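Long-range contacts in DNA damage response protein Rtt109, putative (Neosartorya fumigata, PDB 5ZB9), which probably transfers the acetyl group of acetyl-CoA to lysine side chains of histone H3: residues D95-H101 against N154-H158; F56-I61 against V71-E77; E68-I72 against A442-K447; F139-Q143 against L160-I166. One frame throughout, in Å; residues are numbered along the deposited sequence.

Contact 1 of 4, residues D95-H101 against N154-H158; sequences DSTGYLH and NPEKH
The Tyr99 ring carries the side-chain amide of Asn154 over one face, with ND2 3.4 Å above the plane. Ring and amide planes lie 13° apart, so the amide lies nearly flat over the ring, its NH2 above the centre. The His101 ring has the bent side chain of Glu156 over one face, CG coming 3.3 Å from CE1, while Gly98 O sits in the plane at its edge and takes a weak bond from ND1.

Asn154 CG stands anti to the backbone N (chi1 169°), which carries ND2 across to the turn at Thr97 and Gly98. There ND2 gives Thr97 O a fairly straight bond (3.1 Å, 163° at the hydrogen) and Gly98 O a weak one, while OD1 turns back to accept from Glu156 N. Both ends of the amide are thereby engaged, which fixes its rotation over the tyrosine. Gly98, with no side chain in the way, brings its CA to 3.7 Å from Lys157 CA. The fully extended Lys157 chain runs back along the strand end until NZ forms a salt bridge with Asp95 OD1 (3.2 Å), met from above the carboxylate plane on the same face as Ser96 N. NZ also bonds weakly to Ser96 O and has a further partner in Ser151 OG.

Asn154 heads an Asx turn within a type I beta turn, and this loop clasps the end of strand 86-96 at the cofactor site, where Ser96 and His158 bind CoA when it is present; none is bound here.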
loop_
_atom_site.group_PDB
_atom_site.type_symbol
_atom_site.label_atom_id
_atom_site.label_comp_id
_atom_site.label_asym_id
_atom_site.label_seq_id
_atom_site.Cartn_x
_atom_site.Cartn_y
_atom_site.Cartn_z
ATOM N N ASP A 95 -1.363 4.166 11.124
ATOM C CA ASP A 95 -0.920 4.645 12.423
ATOM C C ASP A 95 -1.651 3.916 13.530
ATOM O O ASP A 95 -2.721 3.354 13.310
ATOM C CB ASP A 95 -1.144 6.154 12.550
ATOM C CG ASP A 95 -0.067 6.838 13.391
ATOM O OD1 ASP A 95 0.790 6.128 13.970
ATOM O OD2 ASP A 95 -0.082 8.088 13.470
ATOM N N SER A 96 -1.060 3.914 14.716
ATOM C CA SER A 96 -1.722 3.386 15.901
ATOM C C SER A 96 -1.951 4.538 16.855
ATOM O O SER A 96 -1.439 5.632 16.638
ATOM C CB SER A 96 -0.888 2.303 16.568
ATOM O OG SER A 96 0.323 2.857 17.043
ATOM N N THR A 97 -2.718 4.301 17.909
ATOM C CA THR A 97 -3.005 5.362 18.864
ATOM C C THR A 97 -2.227 5.132 20.148
ATOM O O THR A 97 -1.908 6.070 20.869
ATOM C CB THR A 97 -4.501 5.452 19.173
ATOM O OG1 THR A 97 -4.976 4.170 19.600
ATOM C CG2 THR A 97 -5.264 5.883 17.944
ATOM N N GLY A 98 -1.920 3.872 20.422
ATOM C CA GLY A 98 -1.168 3.520 21.606
ATOM C C GLY A 98 -2.053 3.008 22.722
ATOM O O GLY A 98 -1.579 2.794 23.836
ATOM N N TYR A 99 -3.335 2.800 22.425
ATOM C CA TYR A 99 -4.294 2.382 23.452
ATOM C C TYR A 99 -4.650 0.904 23.381
ATOM O O TYR A 99 -5.542 0.440 24.087
ATOM C CB TYR A 99 -5.556 3.245 23.369
ATOM C CG TYR A 99 -5.237 4.678 23.688
ATOM C CD1 TYR A 99 -4.945 5.067 24.993
ATOM C CD2 TYR A 99 -5.168 5.635 22.686
ATOM C CE1 TYR A 99 -4.623 6.376 25.292
ATOM C CE2 TYR A 99 -4.845 6.947 22.977
ATOM C CZ TYR A 99 -4.573 7.310 24.283
ATOM O OH TYR A 99 -4.251 8.613 24.576
ATOM N N LEU A 100 -3.930 0.163 22.546
ATOM C CA LEU A 100 -4.151 -1.269 22.412
ATOM C C LEU A 100 -3.961 -2.000 23.741
ATOM O O LEU A 100 -4.563 -3.053 23.968
ATOM C CB LEU A 100 -3.216 -1.850 21.352
ATOM C CG LEU A 100 -3.240 -3.365 21.142
ATOM C CD1 LEU A 100 -4.649 -3.845 20.820
ATOM C CD2 LEU A 100 -2.258 -3.766 20.051
ATOM N N HIS A 101 -3.136 -1.434 24.622
ATOM C CA HIS A 101 -2.855 -2.062 25.915
ATOM C C HIS A 101 -4.097 -2.150 26.815
ATOM O O HIS A 101 -4.148 -2.972 27.729
ATOM C CB HIS A 101 -1.733 -1.314 26.643
ATOM C CG HIS A 101 -2.105 0.070 27.076
ATOM N ND1 HIS A 101 -1.992 1.164 26.248
ATOM C CD2 HIS A 101 -2.571 0.539 28.257
ATOM C CE1 HIS A 101 -2.390 2.246 26.894
ATOM N NE2 HIS A 101 -2.740 1.894 28.117
ATOM N N ASN A 154 0.977 10.144 23.996
ATOM C CA ASN A 154 0.590 8.982 24.791
ATOM C C ASN A 154 1.805 8.104 25.060
ATOM O O ASN A 154 2.334 7.474 24.146
ATOM C CB ASN A 154 -0.519 8.188 24.083
ATOM C CG ASN A 154 -0.780 6.822 24.717
ATOM O OD1 ASN A 154 -0.452 6.583 25.882
ATOM N ND2 ASN A 154 -1.380 5.916 23.943
ATOM N N PRO A 155 2.243 8.051 26.330
ATOM C CA PRO A 155 3.448 7.317 26.740
ATOM C C PRO A 155 3.392 5.829 26.404
ATOM O O PRO A 155 4.411 5.145 26.477
ATOM C CB PRO A 155 3.481 7.524 28.258
ATOM C CG PRO A 155 2.658 8.754 28.497
ATOM C CD PRO A 155 1.577 8.698 27.475
ATOM N N GLU A 156 2.215 5.341 26.030
ATOM C CA GLU A 156 2.033 3.922 25.747
ATOM C C GLU A 156 2.158 3.592 24.265
ATOM O O GLU A 156 2.198 2.424 23.885
ATOM C CB GLU A 156 0.675 3.461 26.269
ATOM C CG GLU A 156 0.565 3.522 27.779
ATOM C CD GLU A 156 1.578 2.625 28.451
ATOM O OE1 GLU A 156 1.666 1.437 28.062
ATOM O OE2 GLU A 156 2.296 3.111 29.354
ATOM N N LYS A 157 2.211 4.625 23.432
ATOM C CA LYS A 157 2.379 4.434 21.999
ATOM C C LYS A 157 3.840 4.156 21.682
ATOM O O LYS A 157 4.699 5.012 21.883
ATOM C CB LYS A 157 1.895 5.662 21.223
ATOM C CG LYS A 157 2.043 5.527 19.717
ATOM C CD LYS A 157 1.475 6.734 18.998
ATOM C CE LYS A 157 1.479 6.531 17.489
ATOM N NZ LYS A 157 0.867 7.695 16.780
ATOM N N HIS A 158 4.122 2.954 21.192
ATOM C CA HIS A 158 5.487 2.586 20.840
ATOM C C HIS A 158 5.684 2.593 19.331
ATOM O O HIS A 158 5.043 1.829 18.608
ATOM C CB HIS A 158 5.841 1.216 21.424
ATOM C CG HIS A 158 5.996 1.220 22.913
ATOM N ND1 HIS A 158 6.183 2.379 23.639
ATOM C CD2 HIS A 158 5.986 0.211 23.816
ATOM C CE1 HIS A 158 6.284 2.082 24.921
ATOM N NE2 HIS A 158 6.168 0.772 25.056
#

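Contact 2 of 4, residues F56-I61 against V71-E77; sequences FLAVSI and VIIFGIE
Strands 56-61 and 71-77 run antiparallel as the two arms of a beta hairpin, their short axes coming within 4.3 Å and their directions 134° apart. Regular pairing is interrupted by a classic beta bulge: Ile73 and Phe74 both face Val59, and the register moves by one residue before Ser60 meets Ile72. Val59 O consequently accepts two N-H groups in its carbonyl plane, Ile73 N at 2.7 Å and Phe74 N at 3.3 Å. Outside the bulge the hydrogen-bonded pairs Leu57-Ile76 and Ile61-Val71 each close with two backbone bonds.

Leu57, Val59, Ile61, Val71, Phe74 and Ile76 occupy one face of the sheet, where helix 111-127 packs through Ile115, Ser116 and Phe119. On it Leu57 CB meets Ile76 CG2 at 3.9 Å. Ile61 and Ile73 cross at about a right angle, CG1 of the former touching CG2 of the latter at 3.6 Å. Phe56, Ala58, Ser60, Ile72 and Glu77 occupy the other face, covered by helices 421-432 and 439-457. The carboxylate of buried Glu77 is satisfied there by Lys93, Ser92 and Tyr424.

The Phe56 ring leans over the neighbouring strand instead of standing upright on its own, since a chi1 of 179° swings CG away from the residue's own N. It comes beside Gly75, which has no side chain to obstruct it: Phe56 CZ lies 4.1 Å from Gly75 CA. CD1 reaches 3.5 Å from Ile76 O, and Glu77 CB abuts the ring edge, in plane, 4.0 Å from that same CD1.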
loop_
_atom_site.group_PDB
_atom_site.type_symbol
_atom_site.label_atom_id
_atom_site.label_comp_id
_atom_site.label_asym_id
_atom_site.label_seq_id
_atom_site.Cartn_x
_atom_site.Cartn_y
_atom_site.Cartn_z
ATOM N N PHE A 56 -10.523 2.988 3.861
ATOM C CA PHE A 56 -9.995 3.261 5.185
ATOM C C PHE A 56 -10.589 2.315 6.216
ATOM O O PHE A 56 -11.800 2.145 6.296
ATOM C CB PHE A 56 -10.263 4.705 5.588
ATOM C CG PHE A 56 -9.766 5.036 6.959
ATOM C CD1 PHE A 56 -8.413 5.196 7.195
ATOM C CD2 PHE A 56 -10.649 5.173 8.014
ATOM C CE1 PHE A 56 -7.952 5.489 8.458
ATOM C CE2 PHE A 56 -10.194 5.468 9.274
ATOM C CZ PHE A 56 -8.844 5.625 9.501
ATOM N N LEU A 57 -9.723 1.694 7.003
ATOM C CA LEU A 57 -10.158 0.795 8.050
ATOM C C LEU A 57 -9.742 1.343 9.399
ATOM O O LEU A 57 -8.550 1.532 9.653
ATOM C CB LEU A 57 -9.569 -0.607 7.851
ATOM C CG LEU A 57 -9.745 -1.585 9.022
ATOM C CD1 LEU A 57 -11.216 -1.942 9.228
ATOM C CD2 LEU A 57 -8.912 -2.847 8.821
ATOM N N ALA A 58 -10.723 1.605 10.256
ATOM C CA ALA A 58 -10.452 1.946 11.646
ATOM C C ALA A 58 -10.783 0.759 12.530
ATOM O O ALA A 58 -11.836 0.122 12.384
ATOM C CB ALA A 58 -11.241 3.170 12.073
ATOM N N VAL A 59 -9.873 0.449 13.440
ATOM C CA VAL A 59 -10.068 -0.676 14.331
ATOM C C VAL A 59 -10.070 -0.171 15.760
ATOM O O VAL A 59 -9.184 0.577 16.163
ATOM C CB VAL A 59 -8.980 -1.751 14.150
ATOM C CG1 VAL A 59 -9.261 -2.947 15.052
ATOM C CG2 VAL A 59 -8.900 -2.180 12.685
ATOM N N SER A 60 -11.082 -0.569 16.517
ATOM C CA SER A 60 -11.198 -0.118 17.892
ATOM C C SER A 60 -11.442 -1.290 18.823
ATOM O O SER A 60 -11.786 -2.391 18.389
ATOM C CB SER A 60 -12.317 0.919 18.031
ATOM O OG SER A 60 -13.530 0.428 17.485
ATOM N N ILE A 61 -11.227 -1.038 20.106
ATOM C CA ILE A 61 -11.530 -1.997 21.143
ATOM C C ILE A 61 -12.434 -1.354 22.183
ATOM O O ILE A 61 -12.482 -0.131 22.301
ATOM C CB ILE A 61 -10.260 -2.509 21.819
ATOM C CG1 ILE A 61 -9.471 -1.331 22.389
ATOM C CG2 ILE A 61 -9.426 -3.293 20.830
ATOM C CD1 ILE A 61 -8.311 -1.740 23.242
ATOM N N VAL A 71 -12.349 2.627 21.969
ATOM C CA VAL A 71 -11.214 3.467 21.600
ATOM C C VAL A 71 -10.502 2.901 20.371
ATOM O O VAL A 71 -10.162 1.716 20.306
ATOM C CB VAL A 71 -10.214 3.652 22.771
ATOM C CG1 VAL A 71 -9.591 2.334 23.207
ATOM C CG2 VAL A 71 -9.150 4.665 22.393
ATOM N N ILE A 72 -10.309 3.760 19.379
ATOM C CA ILE A 72 -9.583 3.388 18.175
ATOM C C ILE A 72 -8.139 3.024 18.505
ATOM O O ILE A 72 -7.452 3.763 19.203
ATOM C CB ILE A 72 -9.608 4.530 17.143
ATOM C CG1 ILE A 72 -11.000 4.658 16.530
ATOM C CG2 ILE A 72 -8.574 4.298 16.057
ATOM C CD1 ILE A 72 -11.141 5.858 15.630
ATOM N N ILE A 73 -7.676 1.886 18.002
ATOM C CA ILE A 73 -6.297 1.478 18.236
ATOM C C ILE A 73 -5.437 1.517 16.974
ATOM O O ILE A 73 -4.211 1.503 17.056
ATOM C CB ILE A 73 -6.221 0.062 18.821
ATOM C CG1 ILE A 73 -6.828 -0.944 17.842
ATOM C CG2 ILE A 73 -6.910 0.014 20.169
ATOM C CD1 ILE A 73 -6.407 -2.364 18.098
ATOM N N PHE A 74 -6.072 1.573 15.810
ATOM C CA PHE A 74 -5.330 1.457 14.568
ATOM C C PHE A 74 -6.120 2.009 13.401
ATOM O O PHE A 74 -7.333 1.852 13.337
ATOM C CB PHE A 74 -4.961 -0.005 14.308
ATOM C CG PHE A 74 -4.019 -0.201 13.154
ATOM C CD1 PHE A 74 -2.707 0.257 13.224
ATOM C CD2 PHE A 74 -4.432 -0.864 12.007
ATOM C CE1 PHE A 74 -1.824 0.073 12.161
ATOM C CE2 PHE A 74 -3.557 -1.057 10.945
ATOM C CZ PHE A 74 -2.251 -0.587 11.021
ATOM N N GLY A 75 -5.425 2.661 12.480
ATOM C CA GLY A 75 -6.055 3.162 11.277
ATOM C C GLY A 75 -5.173 2.904 10.071
ATOM O O GLY A 75 -3.962 3.148 10.111
ATOM N N ILE A 76 -5.763 2.400 8.994
ATOM C CA ILE A 76 -4.985 2.170 7.788
ATOM C C ILE A 76 -5.766 2.596 6.555
ATOM O O ILE A 76 -6.917 2.185 6.357
ATOM C CB ILE A 76 -4.540 0.685 7.674
ATOM C CG1 ILE A 76 -3.810 0.442 6.363
ATOM C CG2 ILE A 76 -5.719 -0.279 7.838
ATOM C CD1 ILE A 76 -3.138 -0.900 6.310
ATOM N N GLU A 77 -5.150 3.461 5.750
ATOM C CA GLU A 77 -5.754 3.877 4.493
ATOM C C GLU A 77 -5.056 3.193 3.334
ATOM O O GLU A 77 -3.831 3.133 3.281
ATOM C CB GLU A 77 -5.699 5.393 4.308
ATOM C CG GLU A 77 -6.401 5.858 3.028
ATOM C CD GLU A 77 -6.379 7.370 2.838
ATOM O OE1 GLU A 77 -7.470 7.977 2.750
ATOM O OE2 GLU A 77 -5.275 7.952 2.758
#

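Contact 3 of 4, residues E68-I72 against A442-K447; sequences ESEVI and AIASTK
Thr446 fills the tight part of this contact, pointing from helix 439-457 at the backbone of Glu70, Val71 and Ile72. Its hydroxyl accepts from Ile72 N (OG1 to N 2.9 Å, 163° at the hydrogen) and donates to Ala442 O one turn back along the helix. Ala442 O thus takes two bonds from one residue, Thr446 N and Thr446 OG1 arriving from opposite faces of its carbonyl plane. With OG1 anti to the carbonyl carbon (chi1 -65°), the hydroxyl is turned toward Ile72 while the methyl lies toward Glu70; CG2 is 3.7 Å from Glu70 CB. Around this bond the packing is apolar: Val71 CG2 rests on Ala442 CB at 3.8 Å and Val71 CB on Ile443 CG1.

The threonine therefore joins the start of strand 71-82 to a helix some 370 residues later in the chain, using an N-H that faces away from the hairpin partner of that strand. Ile443 CA makes a CA-H...O contact with Glu70 O, 3.6 Å between the two atoms. The Glu70 carboxylate is engaged outside the contact, by Arg26 and Arg465.

Toward solvent the fit loosens. A water accepts from Glu70 N and donates to Ile443 O, bridging strand approach and helix. Farther out, the extended chains of Glu68 and Lys447 cross at about a right angle and meet in a long salt bridge, OE1 to NZ 3.5 Å; Glu68 is poorly ordered and touches a crystal neighbour, which makes this outer link uncertain.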
loop_
_atom_site.group_PDB
_atom_site.type_symbol
_atom_site.label_atom_id
_atom_site.label_comp_id
_atom_site.label_asym_id
_atom_site.label_seq_id
_atom_site.Cartn_x
_atom_site.Cartn_y
_atom_site.Cartn_z
ATOM N N GLU A 68 -20.747 1.354 25.666
ATOM C CA GLU A 68 -20.614 2.050 24.391
ATOM C C GLU A 68 -19.166 2.471 24.151
ATOM O O GLU A 68 -18.780 2.790 23.023
ATOM C CB GLU A 68 -21.535 3.272 24.357
ATOM C CG GLU A 68 -21.831 3.809 22.966
ATOM C CD GLU A 68 -22.821 4.965 22.988
ATOM O OE1 GLU A 68 -23.158 5.447 24.094
ATOM O OE2 GLU A 68 -23.262 5.390 21.896
ATOM N N SER A 69 -18.377 2.453 25.223
ATOM C CA SER A 69 -16.987 2.900 25.200
ATOM C C SER A 69 -16.125 2.130 24.199
ATOM O O SER A 69 -15.833 0.948 24.385
ATOM C CB SER A 69 -16.383 2.783 26.602
ATOM O OG SER A 69 -16.435 1.442 27.070
ATOM N N GLU A 70 -15.736 2.813 23.130
ATOM C CA GLU A 70 -14.752 2.290 22.197
ATOM C C GLU A 70 -13.531 3.196 22.189
ATOM O O GLU A 70 -13.656 4.406 22.377
ATOM C CB GLU A 70 -15.324 2.194 20.781
ATOM C CG GLU A 70 -16.343 1.097 20.563
ATOM C CD GLU A 70 -16.838 1.059 19.125
ATOM O OE1 GLU A 70 -16.040 1.370 18.211
ATOM O OE2 GLU A 70 -18.030 0.736 18.909
ATOM N N VAL A 71 -12.349 2.627 21.969
ATOM C CA VAL A 71 -11.214 3.467 21.600
ATOM C C VAL A 71 -10.502 2.901 20.371
ATOM O O VAL A 71 -10.162 1.716 20.306
ATOM C CB VAL A 71 -10.214 3.652 22.771
ATOM C CG1 VAL A 71 -9.591 2.334 23.207
ATOM C CG2 VAL A 71 -9.150 4.665 22.393
ATOM N N ILE A 72 -10.309 3.760 19.379
ATOM C CA ILE A 72 -9.583 3.388 18.175
ATOM C C ILE A 72 -8.139 3.024 18.505
ATOM O O ILE A 72 -7.452 3.763 19.203
ATOM C CB ILE A 72 -9.608 4.530 17.143
ATOM C CG1 ILE A 72 -11.000 4.658 16.530
ATOM C CG2 ILE A 72 -8.574 4.298 16.057
ATOM C CD1 ILE A 72 -11.141 5.858 15.630
ATOM N N ALA A 442 -9.268 10.196 23.821
ATOM C CA ALA A 442 -9.292 9.284 22.682
ATOM C C ALA A 442 -10.617 8.524 22.611
ATOM O O ALA A 442 -11.187 8.338 21.531
ATOM C CB ALA A 442 -8.118 8.308 22.755
ATOM N N ILE A 443 -11.104 8.085 23.766
ATOM C CA ILE A 443 -12.405 7.433 23.839
ATOM C C ILE A 443 -13.505 8.367 23.345
ATOM O O ILE A 443 -14.436 7.938 22.663
ATOM C CB ILE A 443 -12.715 6.969 25.268
ATOM C CG1 ILE A 443 -11.845 5.762 25.621
ATOM C CG2 ILE A 443 -14.178 6.606 25.408
ATOM C CD1 ILE A 443 -12.022 5.267 27.039
ATOM N N ALA A 444 -13.380 9.649 23.667
ATOM C CA ALA A 444 -14.351 10.640 23.227
ATOM C C ALA A 444 -14.230 10.890 21.728
ATOM O O ALA A 444 -15.232 11.044 21.024
ATOM C CB ALA A 444 -14.169 11.938 23.997
ATOM N N SER A 445 -12.995 10.936 21.243
ATOM C CA SER A 445 -12.746 11.158 19.826
ATOM C C SER A 445 -13.312 10.005 18.997
ATOM O O SER A 445 -13.872 10.220 17.922
ATOM C CB SER A 445 -11.251 11.321 19.567
ATOM O OG SER A 445 -10.754 12.498 20.172
ATOM N N THR A 446 -13.174 8.789 19.525
ATOM C CA THR A 446 -13.672 7.586 18.870
ATOM C C THR A 446 -15.195 7.608 18.705
ATOM O O THR A 446 -15.707 7.441 17.590
ATOM C CB THR A 446 -13.265 6.322 19.651
ATOM O OG1 THR A 446 -11.842 6.183 19.620
ATOM C CG2 THR A 446 -13.888 5.087 19.036
ATOM N N LYS A 447 -15.911 7.813 19.808
ATOM C CA LYS A 447 -17.365 7.942 19.765
ATOM C C LYS A 447 -17.803 9.028 18.788
ATOM O O LYS A 447 -18.771 8.864 18.047
ATOM C CB LYS A 447 -17.916 8.244 21.157
ATOM C CG LYS A 447 -19.404 8.553 21.177
ATOM C CD LYS A 447 -19.921 8.603 22.600
ATOM C CE LYS A 447 -21.413 8.865 22.644
ATOM N NZ LYS A 447 -21.939 8.759 24.035
HETATM O O HOH W 1 -16.352 5.386 22.719
#

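Contact 4 of 4, residues F139-Q143 against L160-I166; sequences FARAQ and LDDRGLI
Asp162, in the first turn of helix 162-177, reaches across to the chain leaving strand 133-140 and accepts from Ala142 N through OD2 (2.9 Å, 154° at the hydrogen). The N-H meets OD2 nearly along its C-O axis. What brings the carboxylate there is a chi1 of -59°, with CG beside the backbone N and anti to the carbonyl carbon. Its other oxygen, OD1, is held by Arg314 and Leu315 N, so both oxygens of this buried group have partners. Arg314 also bonds Ala142 O and may help to balance the charge.

Leu165 has an unusual chi1 of -96°, away from the staggered positions; it lays CD1 against the peptide between Arg141 and Ala142, 3.4 Å from Ala142 N. Ala142 CB lies 3.6 Å from Leu160 O and also touches Leu165 CD1. Farther along the helix, Ile166 CG1 touches Ala140 CB at 3.8 Å.

Asp161 turns away from Ala142 and back over the helix start, where OD1 accepts from Gly164 N. This is an N-cap bond, and it begins the helix that carries the CoA-binding residues Trp168 and Arg171.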
loop_
_atom_site.group_PDB
_atom_site.type_symbol
_atom_site.label_atom_id
_atom_site.label_comp_id
_atom_site.label_asym_id
_atom_site.label_seq_id
_atom_site.Cartn_x
_atom_site.Cartn_y
_atom_site.Cartn_z
ATOM N N PHE A 139 5.640 2.684 0.764
ATOM C CA PHE A 139 6.970 3.093 1.189
ATOM C C PHE A 139 7.005 3.045 2.709
ATOM O O PHE A 139 6.012 3.328 3.364
ATOM C CB PHE A 139 7.349 4.481 0.643
ATOM C CG PHE A 139 6.534 5.615 1.197
ATOM C CD1 PHE A 139 5.406 6.070 0.528
ATOM C CD2 PHE A 139 6.914 6.259 2.374
ATOM C CE1 PHE A 139 4.656 7.137 1.031
ATOM C CE2 PHE A 139 6.165 7.323 2.883
ATOM C CZ PHE A 139 5.043 7.759 2.211
ATOM N N ALA A 140 8.142 2.654 3.267
ATOM C CA ALA A 140 8.243 2.474 4.708
ATOM C C ALA A 140 9.225 3.462 5.305
ATOM O O ALA A 140 10.393 3.486 4.921
ATOM C CB ALA A 140 8.662 1.054 5.040
ATOM N N ARG A 141 8.741 4.276 6.238
ATOM C CA ARG A 141 9.586 5.206 6.980
ATOM C C ARG A 141 8.827 5.751 8.181
ATOM O O ARG A 141 7.610 5.923 8.125
ATOM C CB ARG A 141 10.058 6.354 6.087
ATOM C CG ARG A 141 8.965 7.323 5.663
ATOM C CD ARG A 141 9.504 8.345 4.667
ATOM N NE ARG A 141 10.585 9.119 5.260
ATOM C CZ ARG A 141 10.449 10.353 5.733
ATOM N NH1 ARG A 141 9.275 10.962 5.663
ATOM N NH2 ARG A 141 11.493 10.978 6.267
ATOM N N ALA A 142 9.541 5.996 9.274
ATOM C CA ALA A 142 8.947 6.653 10.438
ATOM C C ALA A 142 8.652 8.109 10.108
ATOM O O ALA A 142 9.497 8.800 9.542
ATOM C CB ALA A 142 9.870 6.554 11.635
ATOM N N GLN A 143 7.457 8.580 10.446
ATOM C CA GLN A 143 7.081 9.938 10.062
ATOM C C GLN A 143 5.887 10.448 10.818
ATOM O O GLN A 143 5.337 9.755 11.670
ATOM C CB GLN A 143 6.777 10.009 8.570
ATOM C CG GLN A 143 5.504 9.313 8.187
ATOM C CD GLN A 143 5.366 9.173 6.683
ATOM O OE1 GLN A 143 4.912 8.136 6.183
ATOM N NE2 GLN A 143 5.759 10.219 5.950
ATOM N N LEU A 160 8.259 2.482 15.849
ATOM C CA LEU A 160 9.483 1.908 15.313
ATOM C C LEU A 160 10.294 2.958 14.549
ATOM O O LEU A 160 9.734 3.940 14.064
ATOM C CB LEU A 160 9.142 0.737 14.394
ATOM C CG LEU A 160 8.337 -0.397 15.019
ATOM C CD1 LEU A 160 7.884 -1.368 13.950
ATOM C CD2 LEU A 160 9.181 -1.098 16.065
ATOM N N ASP A 161 11.605 2.756 14.436
ATOM C CA ASP A 161 12.405 3.605 13.559
ATOM C C ASP A 161 12.322 3.087 12.107
ATOM O O ASP A 161 11.612 2.114 11.831
ATOM C CB ASP A 161 13.859 3.704 14.056
ATOM C CG ASP A 161 14.627 2.384 13.982
ATOM O OD1 ASP A 161 14.046 1.328 13.641
ATOM O OD2 ASP A 161 15.843 2.411 14.280
ATOM N N ASP A 162 13.017 3.745 11.188
ATOM C CA ASP A 162 12.950 3.372 9.774
ATOM C C ASP A 162 13.269 1.894 9.523
ATOM O O ASP A 162 12.520 1.211 8.826
ATOM C CB ASP A 162 13.894 4.240 8.934
ATOM C CG ASP A 162 13.584 5.709 9.049
ATOM O OD1 ASP A 162 14.536 6.514 9.039
ATOM O OD2 ASP A 162 12.388 6.056 9.149
ATOM N N ARG A 163 14.371 1.402 10.080
ATOM C CA ARG A 163 14.765 0.020 9.836
ATOM C C ARG A 163 13.724 -0.947 10.381
ATOM O O ARG A 163 13.423 -1.953 9.752
ATOM C CB ARG A 163 16.140 -0.275 10.445
ATOM C CG ARG A 163 17.284 0.375 9.694
ATOM C CD ARG A 163 18.632 0.130 10.361
ATOM N NE ARG A 163 19.669 0.968 9.764
ATOM C CZ ARG A 163 20.499 0.564 8.804
ATOM N NH1 ARG A 163 20.419 -0.682 8.340
ATOM N NH2 ARG A 163 21.416 1.401 8.313
ATOM N N GLY A 164 13.170 -0.639 11.546
ATOM C CA GLY A 164 12.142 -1.476 12.131
ATOM C C GLY A 164 10.872 -1.493 11.307
ATOM O O GLY A 164 10.223 -2.537 11.176
ATOM N N LEU A 165 10.510 -0.339 10.750
ATOM C CA LEU A 165 9.305 -0.238 9.929
ATOM C C LEU A 165 9.439 -1.007 8.615
ATOM O O LEU A 165 8.493 -1.664 8.172
ATOM C CB LEU A 165 8.973 1.219 9.641
ATOM C CG LEU A 165 7.945 1.790 10.607
ATOM C CD1 LEU A 165 7.793 3.289 10.411
ATOM C CD2 LEU A 165 6.614 1.074 10.436
ATOM N N ILE A 166 10.612 -0.925 7.995
ATOM C CA ILE A 166 10.862 -1.684 6.780
ATOM C C ILE A 166 10.750 -3.197 7.043
ATOM O O ILE A 166 10.095 -3.908 6.280
ATOM C CB ILE A 166 12.238 -1.335 6.177
ATOM C CG1 ILE A 166 12.274 0.142 5.775
ATOM C CG2 ILE A 166 12.541 -2.209 4.962
ATOM C CD1 ILE A 166 13.681 0.681 5.524
#

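How the contacts relate
Contacts 1, 2 and 3 gather round the start of strand 71-82. Contacts 2 and 3 share Val71 and Ile72, with centres 11 Å apart, and Ser60 OG bonds to Glu70 OE1 between them. Contact 1 joins the same sheet through the neighbouring strand: Asp95 O lies 2.9 Å from Gly75 N of contact 2, and Tyr99 CE2 packs 3.6 Å from Ala442 CB of contact 3. Contact 4 is remote from contacts 2 and 3, nearest atoms about 9 and 16 Å away, but follows on from contact 1 along the chain. Contacts 1 and 4 both adjoin the CoA site, empty in this chain: contact 1 holds Ser96 and His158, and the side chains of Leu160 and Trp168 are about 4 Å apart.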